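Local coordinates for protein GTP cyclohydrolase 1 type 2 homolog (Escherichia coli, Escherichia coli O157:H7, PDB 1NMP) that binds divalent metal ions, assembles as a ring-shaped homohexamer and may take part in degrading radiation-damaged nucleotides, at residues L14-I19 with H97-A102; E123-V128 with Q176-S181. All coordinates share one frame; numbering follows the deposited sequence.

Contact 1: L14-I19 with H97-A102; sequences LNSAAI and HLPLDA. With MG (magnesium ion), chain H.
Pro99 O receives a hydrogen bond of 2.7 Å from a water that gives its second one, 2.9 Å long, to Leu14 O. This bridge is the polar link between the two segments, which share no direct hydrogen bond. On one side a Schellman motif ends helix 3-13, with Asn15 at positive phi as its C-prime residue, and a type I turn follows from Ser16 to Ile19. On the other lies the short helix 98-102, which follows a strand of the five-stranded sheet in this NIF3-family fold. Proline suits the first turn of that helix, where a backbone N-H has no carbonyl of the preceding turn to bond, and its compact ring becomes the apolar centre of the contact. With OG turned anti to the backbone N (chi1 -170°), Ser16 brings its hydroxyl oxygen to the proline ring, Ser16 OG lying 3.6 Å from Pro99 CG. Ile19 forks around the same region: its long branch slides past the proline in the opposite direction, leaving CD1 3.8 Å from Pro99 CG, while CG2 meets Leu98 CB at 4.0 Å. Leu14 packs its CB against Pro99 CB and sends CD1 to 4.2 Å from Leu100 CD1. Leu14 CD2 also rests against Pro99 O, and Pro99 CB against Leu14 O, so each bridged carbonyl has an apolar carbon beside it. The helix carries Asp101, whose carboxylate holds a magnesium ion together with His63 and Glu219; both oxygens bind, OD1 at 2.1 Å from the magnesium and OD2 at 2.5 Å.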
# COMPACT_ATOMS: atom_id res chain seq x y z
N LEU A 14 11.38 44.87 -23.77
CA LEU A 14 11.29 44.64 -22.32
C LEU A 14 12.00 45.72 -21.46
O LEU A 14 12.20 45.50 -20.26
CB LEU A 14 11.88 43.25 -21.99
CG LEU A 14 11.08 41.99 -22.39
CD1 LEU A 14 11.89 40.74 -22.03
CD2 LEU A 14 9.81 41.95 -21.53
N ASN A 15 12.31 46.89 -22.06
CA ASN A 15 13.04 47.98 -21.35
C ASN A 15 14.07 47.37 -20.39
O ASN A 15 14.17 47.74 -19.19
CB ASN A 15 12.01 48.86 -20.65
CG ASN A 15 10.76 49.09 -21.56
OD1 ASN A 15 10.88 49.67 -22.68
ND2 ASN A 15 9.56 48.61 -21.11
N SER A 16 14.86 46.45 -20.95
CA SER A 16 15.81 45.68 -20.13
C SER A 16 16.96 46.45 -19.57
O SER A 16 17.47 46.15 -18.47
CB SER A 16 16.37 44.49 -20.93
OG SER A 16 17.11 43.63 -20.09
N ALA A 17 17.41 47.43 -20.35
CA ALA A 17 18.57 48.26 -19.98
C ALA A 17 18.38 48.86 -18.60
O ALA A 17 19.23 48.75 -17.70
CB ALA A 17 18.73 49.40 -21.03
N ALA A 18 17.24 49.51 -18.44
CA ALA A 18 16.91 50.14 -17.18
C ALA A 18 16.52 49.19 -16.06
O ALA A 18 15.70 49.58 -15.24
CB ALA A 18 15.77 51.16 -17.37
N ILE A 19 17.04 47.97 -16.01
CA ILE A 19 16.66 47.11 -14.84
C ILE A 19 17.82 46.36 -14.18
O ILE A 19 18.45 45.51 -14.83
CB ILE A 19 15.56 46.10 -15.24
CG1 ILE A 19 14.31 46.88 -15.66
CG2 ILE A 19 15.17 45.21 -14.04
CD1 ILE A 19 13.08 45.95 -15.96
N HIS A 97 15.56 37.86 -16.98
CA HIS A 97 15.04 37.58 -15.66
C HIS A 97 14.05 38.65 -15.23
O HIS A 97 12.92 38.65 -15.75
CB HIS A 97 16.22 37.45 -14.65
CG HIS A 97 15.81 36.98 -13.29
ND1 HIS A 97 16.35 37.50 -12.13
CD2 HIS A 97 14.85 36.10 -12.89
CE1 HIS A 97 15.73 36.99 -11.08
NE2 HIS A 97 14.82 36.14 -11.51
N LEU A 98 14.41 39.58 -14.34
CA LEU A 98 13.42 40.58 -13.89
C LEU A 98 12.66 41.37 -15.00
O LEU A 98 11.44 41.75 -14.82
CB LEU A 98 14.04 41.57 -12.90
CG LEU A 98 14.75 40.93 -11.72
CD1 LEU A 98 15.21 42.12 -10.83
CD2 LEU A 98 13.85 39.97 -10.96
N PRO A 99 13.34 41.69 -16.12
CA PRO A 99 12.57 42.42 -17.13
C PRO A 99 11.41 41.54 -17.65
O PRO A 99 10.32 42.06 -18.03
CB PRO A 99 13.60 42.70 -18.22
CG PRO A 99 14.88 42.89 -17.41
CD PRO A 99 14.79 41.77 -16.41
N LEU A 100 11.61 40.21 -17.69
CA LEU A 100 10.50 39.37 -18.16
C LEU A 100 9.50 39.11 -16.98
O LEU A 100 8.40 38.51 -17.16
CB LEU A 100 11.02 38.07 -18.76
CG LEU A 100 9.97 37.14 -19.38
CD1 LEU A 100 9.22 37.92 -20.44
CD2 LEU A 100 10.73 35.94 -20.02
N ASP A 101 9.87 39.55 -15.77
CA ASP A 101 8.90 39.37 -14.66
C ASP A 101 7.93 40.54 -14.69
O ASP A 101 6.73 40.36 -14.53
CB ASP A 101 9.58 39.35 -13.24
CG ASP A 101 9.91 37.92 -12.72
OD1 ASP A 101 11.04 37.72 -12.18
OD2 ASP A 101 9.06 36.98 -12.83
N ALA A 102 8.44 41.74 -14.98
CA ALA A 102 7.66 42.95 -14.86
C ALA A 102 6.97 43.56 -16.03
O ALA A 102 6.07 44.34 -15.83
CB ALA A 102 8.53 44.04 -14.15
MG MG H . 10.89 35.63 -11.81
O HOH W 1 10.19 44.71 -18.36

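Contact 2: E123-V128 with Q176-S181; sequences EIEPLV and QSFIDS
Phe178 leads its side chain toward the 123-128 turn, and its inner part packs against a single methyl, Val128 CG1. CG stands anti to the carbonyl carbon (chi1 -71°), which carries the ring out toward that turn. The methyl lies 4.0 Å from Phe178 CB and 3.6 Å from Phe178 CG, and it sits over one ring face, offset toward the rim on the CG/CD1 side, as a CH-pi contact, 3.7 Å from the centroid and 17° off the ring normal. Further out, Phe178 CE1 meets Glu125 OE1 at 3.7 Å. This oxygen lies at the ring edge, near its plane, where the slightly positive aromatic hydrogens suit a carboxylate; the carboxylate itself is turned nearly at right angles to the ring, 82° between planes. At the tip, Phe178 CZ has Leu127 CD1 obliquely beside it at 4.2 Å. An aromatic residue serves here because it can offer a face to a methyl and an edge to an oxygen. Glu125, extended beyond CG, sends its other oxygen, OE2, to Ser181: OG donates to it at a modelled 2.5 Å, so short that the exact length is doubtful. Ile124 CG2 rests 3.8 Å from the same Ser181 OG. Ile124 and Glu125 can both point toward 176-181 because they form a classic beta bulge opposite Val128. A type I turn, Glu125 to Val128, closes the hairpin connection. The contact therefore sets the link between strands 118-123 and 128-137 against the start of helix 179-185, while Phe178 also touches Phe190 of strand 189-192 and Cys171 in a loop.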
# COMPACT_ATOMS: atom_id res chain seq x y z
N GLU A 123 0.75 48.99 -8.10
CA GLU A 123 1.93 48.21 -7.82
C GLU A 123 2.32 48.64 -6.44
O GLU A 123 2.29 49.85 -6.14
CB GLU A 123 3.01 48.57 -8.83
CG GLU A 123 4.41 48.42 -8.35
CD GLU A 123 5.47 48.60 -9.50
OE1 GLU A 123 5.38 47.94 -10.59
OE2 GLU A 123 6.38 49.42 -9.31
N ILE A 124 2.60 47.67 -5.57
CA ILE A 124 2.96 47.99 -4.19
C ILE A 124 4.44 48.35 -4.22
O ILE A 124 4.85 49.40 -3.67
CB ILE A 124 2.73 46.76 -3.28
CG1 ILE A 124 1.26 46.29 -3.40
CG2 ILE A 124 3.11 47.12 -1.89
CD1 ILE A 124 0.74 45.28 -2.30
N GLU A 125 5.22 47.49 -4.86
CA GLU A 125 6.68 47.63 -5.00
C GLU A 125 6.95 47.16 -6.41
O GLU A 125 6.18 46.42 -6.98
CB GLU A 125 7.43 46.69 -4.08
CG GLU A 125 7.60 47.23 -2.72
CD GLU A 125 8.35 46.22 -1.84
OE1 GLU A 125 9.60 46.10 -1.98
OE2 GLU A 125 7.69 45.55 -1.04
N PRO A 126 8.07 47.55 -6.98
CA PRO A 126 8.44 47.16 -8.35
C PRO A 126 8.09 45.71 -8.89
O PRO A 126 7.59 45.53 -10.07
CB PRO A 126 9.92 47.53 -8.37
CG PRO A 126 9.93 48.90 -7.58
CD PRO A 126 9.04 48.50 -6.38
N LEU A 127 8.29 44.67 -8.10
CA LEU A 127 7.94 43.37 -8.62
C LEU A 127 6.65 42.88 -8.00
O LEU A 127 6.29 41.69 -8.14
CB LEU A 127 9.02 42.36 -8.26
CG LEU A 127 10.32 42.70 -8.95
CD1 LEU A 127 11.51 42.01 -8.21
CD2 LEU A 127 10.18 42.21 -10.45
N VAL A 128 5.97 43.75 -7.28
CA VAL A 128 4.76 43.26 -6.67
C VAL A 128 3.51 44.06 -6.90
O VAL A 128 3.18 44.99 -6.14
CB VAL A 128 4.98 42.86 -5.07
CG1 VAL A 128 6.35 43.27 -4.55
CG2 VAL A 128 3.88 43.37 -4.17
N GLN A 176 8.31 35.14 -1.96
CA GLN A 176 7.68 34.95 -0.63
C GLN A 176 8.07 36.05 0.33
O GLN A 176 7.29 36.34 1.28
CB GLN A 176 8.10 33.68 0.12
CG GLN A 176 8.53 32.42 -0.63
CD GLN A 176 9.93 32.45 -1.24
OE1 GLN A 176 10.07 33.01 -2.31
NE2 GLN A 176 10.95 31.79 -0.58
N SER A 177 9.27 36.62 0.12
CA SER A 177 9.81 37.65 1.01
C SER A 177 9.01 38.96 0.88
O SER A 177 9.11 39.87 1.76
CB SER A 177 11.31 37.88 0.72
OG SER A 177 11.50 38.55 -0.57
N PHE A 178 8.18 39.07 -0.17
CA PHE A 178 7.35 40.28 -0.28
C PHE A 178 6.06 40.20 0.53
O PHE A 178 5.29 41.16 0.56
CB PHE A 178 7.00 40.51 -1.71
CG PHE A 178 8.16 40.94 -2.54
CD1 PHE A 178 8.82 42.12 -2.25
CD2 PHE A 178 8.58 40.17 -3.64
CE1 PHE A 178 9.92 42.56 -3.07
CE2 PHE A 178 9.63 40.57 -4.45
CZ PHE A 178 10.32 41.78 -4.17
N ILE A 179 5.79 39.10 1.21
CA ILE A 179 4.51 39.02 1.96
C ILE A 179 4.23 40.10 3.00
O ILE A 179 3.07 40.59 3.09
CB ILE A 179 4.27 37.59 2.60
CG1 ILE A 179 2.83 37.50 3.13
CG2 ILE A 179 5.25 37.30 3.73
CD1 ILE A 179 2.30 36.08 3.32
N ASP A 180 5.22 40.51 3.80
CA ASP A 180 4.93 41.57 4.81
C ASP A 180 4.64 42.91 4.14
O ASP A 180 3.77 43.67 4.54
CB ASP A 180 6.10 41.72 5.78
CG ASP A 180 6.17 40.54 6.80
OD1 ASP A 180 5.32 39.58 6.74
OD2 ASP A 180 7.07 40.60 7.66
N SER A 181 5.40 43.22 3.12
CA SER A 181 5.14 44.44 2.40
C SER A 181 3.65 44.46 1.84
O SER A 181 2.92 45.52 1.86
CB SER A 181 6.18 44.54 1.26
OG SER A 181 5.54 45.08 0.11

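How the contacts relate
From the N terminus, helix 3-13 ends and the chain enters the first segment of contact 1. Residues 97-102 return to it after most of the five-stranded sheet has been laid down, closing a loop that includes His63. Helix 108-115 and strand 118-123 then lead into contact 2, which closes a second loop holding three strands of the six-stranded sheet. The two loops are in series, neither nested nor crossed, and the contact centres lie about 17 Å apart. They nevertheless meet through Leu127, whose CD2 packs 4.0 Å from Asp101 CB and whose CD1 lies 4.1 Å from Leu98 CD2, joining the hairpin turn of one sheet to the metal-bearing helix beside the other.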